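Local coordinates for protein pectate lyase 1 (Juniperus ashei, PDB 1PXZ) that cleaves polygalacturonate by elimination, with low calcium-dependent pectate lyase activity, and is the major allergen of mountain cedar pollen, at residues Met82-Ala87 / Pro106-Arg111; His124-Ser129 / Ser169-Gly174; Asp149-Thr154 / Leu175-Leu180; Val198-His203 / Arg232-Leu237. One frame throughout, in Å; residues are numbered along the deposited sequence.

All four contacts belong to one right-handed parallel beta-helix, and three lie on a single parallel sheet whose strands run in chain order. Contact 1 pairs 84-85 with 108-111, contact 3 adds the next two strands, 153-156 and 174-179, and contact 4 the two after that, 198-201 and 232-234. Their centres advance by about 10 Å and then 11 Å, leaving contacts 1 and 4 about 20 Å apart. Contact 2 joins loops of successive coils, its segments alternating with those of contact 3 along the chain, about 10 Å away centre to centre. By similarity, the calcium ligands Asp149, Asp173 and Asp177 belong to contacts 2 and 3; the Cys107-Cys126 disulfide ties contact 1 to contact 2.

Contact 1: residues Met82-Ala87 / Pro106-Arg111; sequences MPLYVA and PCLFMR
Tyr85 and Phe109 project from the same side of two neighbouring parallel strands, yet their rings neither stack nor meet edge to face: the planes are inclined by 42° and the Tyr85 and Phe109 ring centroids lie 5.5 Å apart. Contact is made instead through CH-pi contacts. Phe109 CB sits above the Tyr85 ring, displaced toward its rim, 3.9 Å from the Tyr85 centroid. The Phe109 ring in turn carries Pro83 CB on one face, that carbon lying 3.8 Å from the Phe109 centroid. Both aromatic side chains leave the backbone with CG anti to the carbonyl carbon, so each leans along its strand in the same sense. Arg111, its chain bent at chi2 and chi3, crosses the tyrosine obliquely and brings NH2 to 3.1 Å from Tyr85 OH. On the other side of the sheet Leu84 and Leu108 run side by side, touching methyl to methyl, with Leu84 CD2 3.6 Å from Leu108 CD2. The backbones between these layers are joined by hydrogen bonds from Leu84 N to Cys107 O, Phe109 N to Leu84 O and Val86 N to Phe109 O, and farther along a water bridges Val86 O and Arg111 N. Leu84 also packs on helix 58-63. Like side chains aligned in register from one coil to the next, as Leu84 on Leu108 and Tyr85 beside Phe109, are characteristic of the parallel beta-helix.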
loop_
_atom_site.group_PDB
_atom_site.type_symbol
_atom_site.label_atom_id
_atom_site.label_comp_id
_atom_site.label_asym_id
_atom_site.label_seq_id
_atom_site.Cartn_x
_atom_site.Cartn_y
_atom_site.Cartn_z
ATOM N N MET A 82 13.543 11.003 -12.289
ATOM C CA MET A 82 12.724 11.905 -11.499
ATOM C C MET A 82 11.524 11.138 -10.937
ATOM O O MET A 82 11.270 10.031 -11.419
ATOM C CB MET A 82 12.240 13.083 -12.348
ATOM C CG MET A 82 13.367 14.033 -12.763
ATOM S SD MET A 82 14.059 14.972 -11.392
ATOM C CE MET A 82 12.717 16.116 -11.057
ATOM N N PRO A 83 10.804 11.674 -9.973
ATOM C CA PRO A 83 9.588 10.981 -9.503
ATOM C C PRO A 83 8.666 10.627 -10.666
ATOM O O PRO A 83 8.487 11.410 -11.597
ATOM C CB PRO A 83 8.930 12.053 -8.626
ATOM C CG PRO A 83 10.093 12.832 -8.085
ATOM C CD PRO A 83 11.045 12.940 -9.262
ATOM N N LEU A 84 8.113 9.425 -10.684
ATOM C CA LEU A 84 7.198 9.051 -11.750
ATOM C C LEU A 84 5.775 9.300 -11.272
ATOM O O LEU A 84 5.339 8.575 -10.373
ATOM C CB LEU A 84 7.367 7.584 -12.100
ATOM C CG LEU A 84 6.306 6.978 -13.020
ATOM C CD1 LEU A 84 6.129 7.813 -14.279
ATOM C CD2 LEU A 84 6.678 5.542 -13.365
ATOM N N TYR A 85 5.122 10.289 -11.864
ATOM C CA TYR A 85 3.710 10.512 -11.589
ATOM C C TYR A 85 2.868 9.616 -12.490
ATOM O O TYR A 85 3.031 9.634 -13.713
ATOM C CB TYR A 85 3.380 11.987 -11.810
ATOM C CG TYR A 85 3.894 12.781 -10.635
ATOM C CD1 TYR A 85 3.093 12.928 -9.511
ATOM C CD2 TYR A 85 5.156 13.350 -10.680
ATOM C CE1 TYR A 85 3.542 13.647 -8.422
ATOM C CE2 TYR A 85 5.604 14.071 -9.587
ATOM C CZ TYR A 85 4.800 14.212 -8.478
ATOM O OH TYR A 85 5.253 14.932 -7.392
ATOM N N VAL A 86 2.004 8.832 -11.869
ATOM C CA VAL A 86 1.174 7.853 -12.552
ATOM C C VAL A 86 -0.234 8.428 -12.724
ATOM O O VAL A 86 -0.907 8.766 -11.735
ATOM C CB VAL A 86 1.089 6.507 -11.812
ATOM C CG1 VAL A 86 0.158 5.553 -12.572
ATOM C CG2 VAL A 86 2.443 5.827 -11.629
ATOM N N ALA A 87 -0.723 8.563 -13.943
ATOM C CA ALA A 87 -2.041 9.139 -14.197
ATOM C C ALA A 87 -3.167 8.247 -13.709
ATOM O O ALA A 87 -3.010 7.078 -13.341
ATOM C CB ALA A 87 -2.139 9.413 -15.706
ATOM N N PRO A 106 14.264 7.864 -7.589
ATOM C CA PRO A 106 12.932 8.069 -7.027
ATOM C C PRO A 106 11.961 7.024 -7.586
ATOM O O PRO A 106 12.277 6.341 -8.548
ATOM C CB PRO A 106 12.517 9.466 -7.490
ATOM C CG PRO A 106 13.439 9.813 -8.601
ATOM C CD PRO A 106 14.664 8.955 -8.500
ATOM N N CYS A 107 10.785 6.910 -6.953
ATOM C CA CYS A 107 9.862 5.837 -7.318
ATOM C C CYS A 107 8.500 6.374 -7.712
ATOM O O CYS A 107 8.453 7.320 -8.522
ATOM C CB CYS A 107 9.836 4.816 -6.156
ATOM S SG CYS A 107 11.457 3.970 -6.064
ATOM N N LEU A 108 7.412 5.826 -7.191
ATOM C CA LEU A 108 6.083 6.051 -7.749
ATOM C C LEU A 108 5.236 7.027 -6.939
ATOM O O LEU A 108 5.188 6.963 -5.704
ATOM C CB LEU A 108 5.281 4.743 -7.832
ATOM C CG LEU A 108 5.953 3.612 -8.634
ATOM C CD1 LEU A 108 5.087 2.364 -8.601
ATOM C CD2 LEU A 108 6.251 4.079 -10.050
ATOM N N PHE A 109 4.587 7.910 -7.694
ATOM C CA PHE A 109 3.830 9.012 -7.133
ATOM C C PHE A 109 2.461 9.095 -7.796
ATOM O O PHE A 109 2.318 8.934 -8.998
ATOM C CB PHE A 109 4.564 10.355 -7.317
ATOM C CG PHE A 109 5.828 10.485 -6.478
ATOM C CD1 PHE A 109 6.990 9.802 -6.811
ATOM C CD2 PHE A 109 5.839 11.295 -5.357
ATOM C CE1 PHE A 109 8.151 9.880 -6.061
ATOM C CE2 PHE A 109 6.989 11.387 -4.590
ATOM C CZ PHE A 109 8.129 10.698 -4.942
ATOM N N MET A 110 1.448 9.355 -6.980
ATOM C CA MET A 110 0.106 9.593 -7.513
ATOM C C MET A 110 -0.457 10.842 -6.842
ATOM O O MET A 110 -0.434 10.934 -5.601
ATOM C CB MET A 110 -0.795 8.385 -7.269
ATOM C CG MET A 110 -0.464 7.185 -8.165
ATOM S SD MET A 110 -0.903 5.660 -7.311
ATOM C CE MET A 110 0.487 5.558 -6.158
ATOM N N ARG A 111 -0.932 11.794 -7.643
ATOM C CA ARG A 111 -1.428 13.027 -7.013
ATOM C C ARG A 111 -2.703 13.482 -7.711
ATOM O O ARG A 111 -2.736 13.697 -8.921
ATOM C CB ARG A 111 -0.372 14.126 -7.036
ATOM C CG ARG A 111 -0.846 15.431 -6.412
ATOM C CD ARG A 111 -0.298 16.615 -7.200
ATOM N NE ARG A 111 1.155 16.628 -7.221
ATOM C CZ ARG A 111 1.919 17.204 -8.140
ATOM N NH1 ARG A 111 1.361 17.845 -9.159
ATOM N NH2 ARG A 111 3.242 17.140 -8.037
HETATM O O HOH W 1 -0.366 11.390 -10.462
#

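Contact 2: residues His124-Ser129 / Ser169-Gly174; sequences HGCNTS and SDCSDG
The His124 imidazole is met obliquely by Ser169 OG and, from outside the two segments, by the ring of His100 with planes at about 65°. Its CG occupies the crowded position between backbone N and carbonyl carbon (chi1 53°), and its CB does the touching, 3.2 Å from Ser169 O and 3.4 Å from Ser169 OG. The second flat group, the Asp173 carboxylate, receives the Ser172 hydroxyl from above its plane: OG donates to OD2 across 3.0 Å. Gly150 N supplies a further hydrogen bond to the same oxygen. Between these ends the loops run almost parallel. Gly125 N reaches Asp170 O at 2.9 Å from above the carbonyl plane, whereas Ser172 N approaches Cys126 O within it. Cys171 contributes its sulphur as acceptor, SG lying 3.4 Å from Cys126 N. The same SG also stands 3.4 Å from Cys126 SG, far too distant for a covalent link, and Cys126 is already joined to Cys107 in a disulfide. Chemically, then, Cys171 serves here as a hydrogen-bond acceptor beside a disulfide, while the two donors on OD2 would help stabilise the negative charge of Asp173, a calcium ligand by similarity.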
loop_
_atom_site.group_PDB
_atom_site.type_symbol
_atom_site.label_atom_id
_atom_site.label_comp_id
_atom_site.label_asym_id
_atom_site.label_seq_id
_atom_site.Cartn_x
_atom_site.Cartn_y
_atom_site.Cartn_z
ATOM N N HIS A 124 12.504 -1.176 -4.415
ATOM C CA HIS A 124 13.455 -1.066 -3.313
ATOM C C HIS A 124 14.569 -0.092 -3.674
ATOM O O HIS A 124 14.754 0.162 -4.866
ATOM C CB HIS A 124 14.034 -2.442 -2.991
ATOM C CG HIS A 124 14.608 -3.096 -4.203
ATOM N ND1 HIS A 124 15.825 -2.687 -4.717
ATOM C CD2 HIS A 124 14.170 -4.097 -4.998
ATOM C CE1 HIS A 124 16.112 -3.415 -5.778
ATOM N NE2 HIS A 124 15.126 -4.270 -5.968
ATOM N N GLY A 125 15.242 0.417 -2.660
ATOM C CA GLY A 125 16.301 1.389 -2.840
ATOM C C GLY A 125 15.797 2.737 -3.329
ATOM O O GLY A 125 16.573 3.469 -3.948
ATOM N N CYS A 126 14.538 3.110 -3.077
ATOM C CA CYS A 126 14.092 4.417 -3.533
ATOM C C CYS A 126 14.831 5.522 -2.794
ATOM O O CYS A 126 15.141 5.418 -1.608
ATOM C CB CYS A 126 12.578 4.605 -3.334
ATOM S SG CYS A 126 11.629 3.289 -4.145
ATOM N N ASN A 127 15.118 6.606 -3.488
ATOM C CA ASN A 127 15.954 7.643 -2.894
ATOM C C ASN A 127 15.383 9.034 -3.059
ATOM O O ASN A 127 14.545 9.217 -3.935
ATOM C CB ASN A 127 17.327 7.619 -3.585
ATOM C CG ASN A 127 18.357 8.380 -2.777
ATOM O OD1 ASN A 127 18.974 9.320 -3.275
ATOM N ND2 ASN A 127 18.524 7.947 -1.535
ATOM N N THR A 128 15.847 9.960 -2.239
ATOM C CA THR A 128 15.449 11.359 -2.324
ATOM C C THR A 128 15.621 11.891 -3.743
ATOM O O THR A 128 16.616 11.655 -4.425
ATOM C CB THR A 128 16.267 12.237 -1.361
ATOM O OG1 THR A 128 15.949 11.829 -0.021
ATOM C CG2 THR A 128 15.866 13.702 -1.504
ATOM N N SER A 129 14.610 12.627 -4.220
ATOM C CA SER A 129 14.806 13.119 -5.592
ATOM C C SER A 129 15.364 14.532 -5.556
ATOM O O SER A 129 15.399 15.198 -4.520
ATOM C CB SER A 129 13.480 13.079 -6.349
ATOM O OG SER A 129 12.589 14.048 -5.779
ATOM N N SER A 169 10.841 -2.926 -0.044
ATOM C CA SER A 169 11.872 -3.049 0.983
ATOM C C SER A 169 12.904 -1.936 0.854
ATOM O O SER A 169 12.988 -1.326 -0.209
ATOM C CB SER A 169 12.579 -4.407 0.874
ATOM O OG SER A 169 13.249 -4.548 -0.383
ATOM N N ASP A 170 13.651 -1.675 1.911
ATOM C CA ASP A 170 14.876 -0.909 1.875
ATOM C C ASP A 170 14.795 0.391 1.105
ATOM O O ASP A 170 15.582 0.592 0.169
ATOM C CB ASP A 170 15.943 -1.813 1.216
ATOM C CG ASP A 170 17.347 -1.241 1.327
ATOM O OD1 ASP A 170 17.593 -0.429 2.245
ATOM O OD2 ASP A 170 18.174 -1.607 0.467
ATOM N N CYS A 171 13.874 1.275 1.478
ATOM C CA CYS A 171 13.857 2.605 0.882
ATOM C C CYS A 171 14.383 3.642 1.854
ATOM O O CYS A 171 14.540 3.346 3.043
ATOM C CB CYS A 171 12.425 2.958 0.428
ATOM S SG CYS A 171 12.065 1.919 -1.028
ATOM N N SER A 172 14.658 4.862 1.375
ATOM C CA SER A 172 15.276 5.805 2.318
ATOM C C SER A 172 14.256 6.330 3.314
ATOM O O SER A 172 14.629 6.573 4.467
ATOM C CB SER A 172 15.967 6.952 1.573
ATOM O OG SER A 172 15.021 7.684 0.813
ATOM N N ASP A 173 12.997 6.499 2.923
ATOM C CA ASP A 173 12.031 7.058 3.882
ATOM C C ASP A 173 10.905 6.077 4.129
ATOM O O ASP A 173 11.098 5.178 4.953
ATOM C CB ASP A 173 11.507 8.401 3.369
ATOM C CG ASP A 173 12.674 9.386 3.321
ATOM O OD1 ASP A 173 13.035 9.892 4.407
ATOM O OD2 ASP A 173 13.218 9.643 2.229
ATOM N N GLY A 174 9.759 6.192 3.460
ATOM C CA GLY A 174 8.704 5.213 3.700
ATOM C C GLY A 174 8.506 4.223 2.571
ATOM O O GLY A 174 9.043 4.346 1.471
#

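Contact 3: residues Asp149-Thr154 / Leu175-Leu180; sequences DGDAIT and LIDVTL
Two successive coils of the parallel beta-helix meet here, Ile153 lying beside Ile176 and Thr154 beside Asp177 in parallel bridges. Asp177 turns its CG anti to the backbone N (chi1 -151°), so that the side chain passes alongside Asp151 OD2. Its CB is the first atom to meet that residue, 3.7 Å from Asp151 OD2. Next along, Asp177 CG faces the same oxygen. At the tip the branches diverge: Asp177 OD1 stands 3.8 Å from Asp151 OD2, while Asp177 OD2 makes a weak hydrogen bond to His203 ND1. The side chains cross obliquely, but their carboxylate planes are only 12° apart. Asp151 OD1 is occupied by the backbone N of Gly174, which helps to set the rotation of that carboxylate. Asp149 and Asp173 are further acids nearby, Asp149 OD2 lying 5.9 Å from Asp177 OD1. Such crowding of like charge would raise the affinity for a proton or a cation, consistent with Asp149, Asp173 and Asp177 being calcium ligands by similarity. On the other side of the sheet Ile153 and Ile176 point into the interior of the beta-helix, Ile176 packing on Ile187 and Phe192. Asp177 N hydrogen-bonds to Ile153 O at 2.9 Å, nearly along the C=O axis. At the corner of the coil Leu175 O accepts a hydrogen bond from Ile153 N, which lies above its carbonyl plane, and Ala152 CB presses against that oxygen at 3.3 Å.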
loop_
_atom_site.group_PDB
_atom_site.type_symbol
_atom_site.label_atom_id
_atom_site.label_comp_id
_atom_site.label_asym_id
_atom_site.label_seq_id
_atom_site.Cartn_x
_atom_site.Cartn_y
_atom_site.Cartn_z
ATOM N N ASP A 149 10.672 12.931 -0.721
ATOM C CA ASP A 149 11.180 11.815 0.072
ATOM C C ASP A 149 11.335 10.559 -0.784
ATOM O O ASP A 149 10.610 10.367 -1.753
ATOM C CB ASP A 149 10.237 11.510 1.237
ATOM C CG ASP A 149 10.443 12.405 2.443
ATOM O OD1 ASP A 149 11.184 13.406 2.342
ATOM O OD2 ASP A 149 9.854 12.093 3.504
ATOM N N GLY A 150 12.262 9.700 -0.407
ATOM C CA GLY A 150 12.493 8.408 -1.012
ATOM C C GLY A 150 11.500 7.349 -0.559
ATOM O O GLY A 150 11.879 6.338 0.036
ATOM N N ASP A 151 10.228 7.593 -0.846
ATOM C CA ASP A 151 9.160 6.653 -0.556
ATOM C C ASP A 151 8.939 5.738 -1.747
ATOM O O ASP A 151 9.051 6.193 -2.890
ATOM C CB ASP A 151 7.837 7.364 -0.255
ATOM C CG ASP A 151 7.891 8.285 0.947
ATOM O OD1 ASP A 151 8.642 7.992 1.894
ATOM O OD2 ASP A 151 7.191 9.319 0.945
ATOM N N ALA A 152 8.597 4.482 -1.508
ATOM C CA ALA A 152 8.348 3.610 -2.657
ATOM C C ALA A 152 7.077 4.004 -3.404
ATOM O O ALA A 152 7.018 4.030 -4.623
ATOM C CB ALA A 152 8.248 2.157 -2.215
ATOM N N ILE A 153 6.021 4.283 -2.647
ATOM C CA ILE A 153 4.740 4.633 -3.257
ATOM C C ILE A 153 4.153 5.810 -2.512
ATOM O O ILE A 153 4.014 5.709 -1.280
ATOM C CB ILE A 153 3.782 3.427 -3.192
ATOM C CG1 ILE A 153 4.241 2.208 -3.993
ATOM C CG2 ILE A 153 2.381 3.862 -3.611
ATOM C CD1 ILE A 153 3.411 0.958 -3.795
ATOM N N THR A 154 3.842 6.887 -3.219
ATOM C CA THR A 154 3.298 8.056 -2.506
ATOM C C THR A 154 1.944 8.435 -3.083
ATOM O O THR A 154 1.876 8.530 -4.312
ATOM C CB THR A 154 4.242 9.266 -2.614
ATOM O OG1 THR A 154 5.477 8.955 -1.964
ATOM C CG2 THR A 154 3.651 10.470 -1.895
ATOM N N LEU A 175 7.695 3.186 2.822
ATOM C CA LEU A 175 7.331 2.290 1.738
ATOM C C LEU A 175 6.010 2.748 1.140
ATOM O O LEU A 175 5.881 2.816 -0.078
ATOM C CB LEU A 175 7.281 0.838 2.209
ATOM C CG LEU A 175 8.660 0.300 2.638
ATOM C CD1 LEU A 175 8.529 -1.136 3.124
ATOM C CD2 LEU A 175 9.651 0.406 1.487
ATOM N N ILE A 176 5.004 3.069 1.952
ATOM C CA ILE A 176 3.758 3.588 1.381
ATOM C C ILE A 176 3.362 4.840 2.144
ATOM O O ILE A 176 3.283 4.791 3.381
ATOM C CB ILE A 176 2.647 2.542 1.460
ATOM C CG1 ILE A 176 2.919 1.315 0.587
ATOM C CG2 ILE A 176 1.286 3.154 1.126
ATOM C CD1 ILE A 176 1.864 0.238 0.750
ATOM N N ASP A 177 3.141 5.950 1.462
ATOM C CA ASP A 177 2.737 7.192 2.141
ATOM C C ASP A 177 1.381 7.598 1.594
ATOM O O ASP A 177 1.229 7.761 0.379
ATOM C CB ASP A 177 3.821 8.226 1.912
ATOM C CG ASP A 177 4.056 9.304 2.932
ATOM O OD1 ASP A 177 4.839 9.104 3.888
ATOM O OD2 ASP A 177 3.471 10.405 2.800
ATOM N N VAL A 178 0.372 7.741 2.451
ATOM C CA VAL A 178 -0.973 8.101 1.987
ATOM C C VAL A 178 -1.375 9.380 2.695
ATOM O O VAL A 178 -1.393 9.409 3.928
ATOM C CB VAL A 178 -1.955 6.965 2.270
ATOM C CG1 VAL A 178 -3.376 7.311 1.826
ATOM C CG2 VAL A 178 -1.506 5.685 1.576
ATOM N N THR A 179 -1.638 10.458 1.982
ATOM C CA THR A 179 -1.882 11.753 2.567
ATOM C C THR A 179 -2.909 12.583 1.800
ATOM O O THR A 179 -3.322 12.247 0.694
ATOM C CB THR A 179 -0.608 12.636 2.579
ATOM O OG1 THR A 179 -0.227 12.865 1.211
ATOM C CG2 THR A 179 0.577 11.970 3.243
ATOM N N LEU A 180 -3.264 13.698 2.435
ATOM C CA LEU A 180 -4.059 14.756 1.858
ATOM C C LEU A 180 -5.383 14.303 1.275
ATOM O O LEU A 180 -5.611 14.480 0.073
ATOM C CB LEU A 180 -3.292 15.468 0.715
ATOM C CG LEU A 180 -3.961 16.762 0.234
ATOM C CD1 LEU A 180 -4.009 17.769 1.379
ATOM C CD2 LEU A 180 -3.259 17.366 -0.975
#

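Contact 4: residues Val198-His203 / Arg232-Leu237; sequences VMLLGH and RARYGL
Strands 198-201 and 232-234 run within 5° of parallel, and their tightest part is the backbone seam. Arg232 N to Met199 O and Leu201 N to Arg232 O are nearly straight hydrogen bonds, the latter 2.8 Å long; Arg234 N completes the series on Leu201 O. Beside the seam Leu200 and Arg232 lie alongside each other, Leu200 CD1 against Arg232 CD at 3.5 Å. On the inner side Leu201 and Ala233 both lean on Val238 of another sheet. The guanidinium of Arg234 is packed just as closely. Its chain is extended from CG to NE, and the flat group at its end is enclosed on both faces: Arg232 NH1 lies 3.1 Å above the centre of the Arg234 plane on one, and His203 O over the rim of the other. In the plane itself, Arg234 NH1 donates to a lone pair of Gly202 O at 2.9 Å. Backbone oxygens may thus offset part of the repulsion between the two arginines, and Ser256 OG takes a hydrogen bond from Arg232 NH1. Packing is looser elsewhere. A water lies between the coils, donating to Gly202 O and weakly to Arg232 O while accepting from Arg232 NH1. The exposed His203 turns away; its CB is 5.1 Å from Arg234 NH1. In-register parallel strands of consecutive coils, with Leu201 and Ala233 facing the apolar interior, are characteristic of the parallel beta-helix of polysaccharide lyase family 1; here the seam lies next to Arg229, the predicted active-site residue.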
loop_
_atom_site.group_PDB
_atom_site.type_symbol
_atom_site.label_atom_id
_atom_site.label_comp_id
_atom_site.label_asym_id
_atom_site.label_seq_id
_atom_site.Cartn_x
_atom_site.Cartn_y
_atom_site.Cartn_z
ATOM N N VAL A 198 7.517 1.875 7.749
ATOM C CA VAL A 198 6.813 1.229 6.650
ATOM C C VAL A 198 5.653 1.975 6.019
ATOM O O VAL A 198 5.623 2.207 4.798
ATOM C CB VAL A 198 6.325 -0.145 7.167
ATOM C CG1 VAL A 198 5.527 -0.881 6.117
ATOM C CG2 VAL A 198 7.561 -0.956 7.576
ATOM N N MET A 199 4.622 2.337 6.784
ATOM C CA MET A 199 3.403 2.837 6.150
ATOM C C MET A 199 2.782 3.965 6.976
ATOM O O MET A 199 2.501 3.752 8.147
ATOM C CB MET A 199 2.445 1.659 5.999
ATOM C CG MET A 199 1.083 1.992 5.441
ATOM S SD MET A 199 -0.013 0.567 5.483
ATOM C CE MET A 199 1.058 -0.762 4.990
ATOM N N LEU A 200 2.609 5.116 6.352
ATOM C CA LEU A 200 2.065 6.335 6.925
ATOM C C LEU A 200 0.691 6.569 6.303
ATOM O O LEU A 200 0.604 6.774 5.087
ATOM C CB LEU A 200 2.982 7.514 6.651
ATOM C CG LEU A 200 3.042 8.630 7.684
ATOM C CD1 LEU A 200 3.206 8.062 9.089
ATOM C CD2 LEU A 200 4.177 9.592 7.360
ATOM N N LEU A 201 -0.368 6.502 7.096
ATOM C CA LEU A 201 -1.702 6.817 6.575
ATOM C C LEU A 201 -2.172 8.106 7.267
ATOM O O LEU A 201 -2.673 8.074 8.395
ATOM C CB LEU A 201 -2.665 5.668 6.806
ATOM C CG LEU A 201 -2.247 4.256 6.407
ATOM C CD1 LEU A 201 -3.272 3.207 6.826
ATOM C CD2 LEU A 201 -2.024 4.166 4.899
ATOM N N GLY A 202 -2.003 9.258 6.629
ATOM C CA GLY A 202 -2.263 10.574 7.207
ATOM C C GLY A 202 -0.949 11.183 7.690
ATOM O O GLY A 202 -0.293 10.608 8.563
ATOM N N HIS A 203 -0.545 12.320 7.153
ATOM C CA HIS A 203 0.763 12.913 7.311
ATOM C C HIS A 203 0.922 13.924 8.427
ATOM O O HIS A 203 1.985 13.958 9.066
ATOM C CB HIS A 203 1.164 13.654 6.013
ATOM C CG HIS A 203 2.628 13.490 5.721
ATOM N ND1 HIS A 203 3.106 12.568 4.818
ATOM C CD2 HIS A 203 3.715 14.125 6.221
ATOM C CE1 HIS A 203 4.426 12.642 4.769
ATOM N NE2 HIS A 203 4.824 13.583 5.613
ATOM N N ARG A 232 1.075 3.231 10.692
ATOM C CA ARG A 232 0.923 4.387 11.574
ATOM C C ARG A 232 -0.173 5.261 10.940
ATOM O O ARG A 232 -0.001 5.723 9.811
ATOM C CB ARG A 232 2.196 5.195 11.786
ATOM C CG ARG A 232 2.045 6.315 12.829
ATOM C CD ARG A 232 2.966 7.476 12.507
ATOM N NE ARG A 232 3.138 8.390 13.630
ATOM C CZ ARG A 232 2.252 9.311 14.001
ATOM N NH1 ARG A 232 1.105 9.471 13.348
ATOM N NH2 ARG A 232 2.487 10.105 15.040
ATOM N N ALA A 233 -1.266 5.472 11.663
ATOM C CA ALA A 233 -2.416 6.209 11.147
ATOM C C ALA A 233 -2.726 7.498 11.902
ATOM O O ALA A 233 -2.421 7.611 13.088
ATOM C CB ALA A 233 -3.624 5.280 11.250
ATOM N N ARG A 234 -3.356 8.463 11.250
ATOM C CA ARG A 234 -3.881 9.675 11.864
ATOM C C ARG A 234 -5.302 9.982 11.376
ATOM O O ARG A 234 -5.536 9.817 10.177
ATOM C CB ARG A 234 -3.076 10.913 11.508
ATOM C CG ARG A 234 -1.666 11.041 12.017
ATOM C CD ARG A 234 -1.122 12.436 11.679
ATOM N NE ARG A 234 0.183 12.616 12.298
ATOM C CZ ARG A 234 1.346 12.201 11.821
ATOM N NH1 ARG A 234 1.436 11.552 10.672
ATOM N NH2 ARG A 234 2.455 12.444 12.513
ATOM N N TYR A 235 -6.186 10.440 12.251
ATOM C CA TYR A 235 -7.504 10.958 11.907
ATOM C C TYR A 235 -8.495 9.996 11.294
ATOM O O TYR A 235 -9.671 9.958 11.687
ATOM C CB TYR A 235 -7.321 12.106 10.877
ATOM C CG TYR A 235 -6.830 13.351 11.582
ATOM C CD1 TYR A 235 -7.626 13.873 12.596
ATOM C CD2 TYR A 235 -5.635 13.978 11.281
ATOM C CE1 TYR A 235 -7.245 15.001 13.290
ATOM C CE2 TYR A 235 -5.243 15.119 11.977
ATOM C CZ TYR A 235 -6.054 15.619 12.977
ATOM O OH TYR A 235 -5.711 16.745 13.690
ATOM N N GLY A 236 -8.157 9.199 10.280
ATOM C CA GLY A 236 -9.220 8.446 9.617
ATOM C C GLY A 236 -9.468 7.061 10.160
ATOM O O GLY A 236 -9.312 6.765 11.344
ATOM N N LEU A 237 -9.851 6.144 9.282
ATOM C CA LEU A 237 -10.238 4.791 9.663
ATOM C C LEU A 237 -9.383 3.771 8.941
ATOM O O LEU A 237 -9.280 3.864 7.708
ATOM C CB LEU A 237 -11.704 4.584 9.254
ATOM C CG LEU A 237 -12.344 3.207 9.266
ATOM C CD1 LEU A 237 -12.351 2.632 10.670
ATOM C CD2 LEU A 237 -13.771 3.290 8.731
HETATM O O HOH W 2 0.133 8.488 10.487
#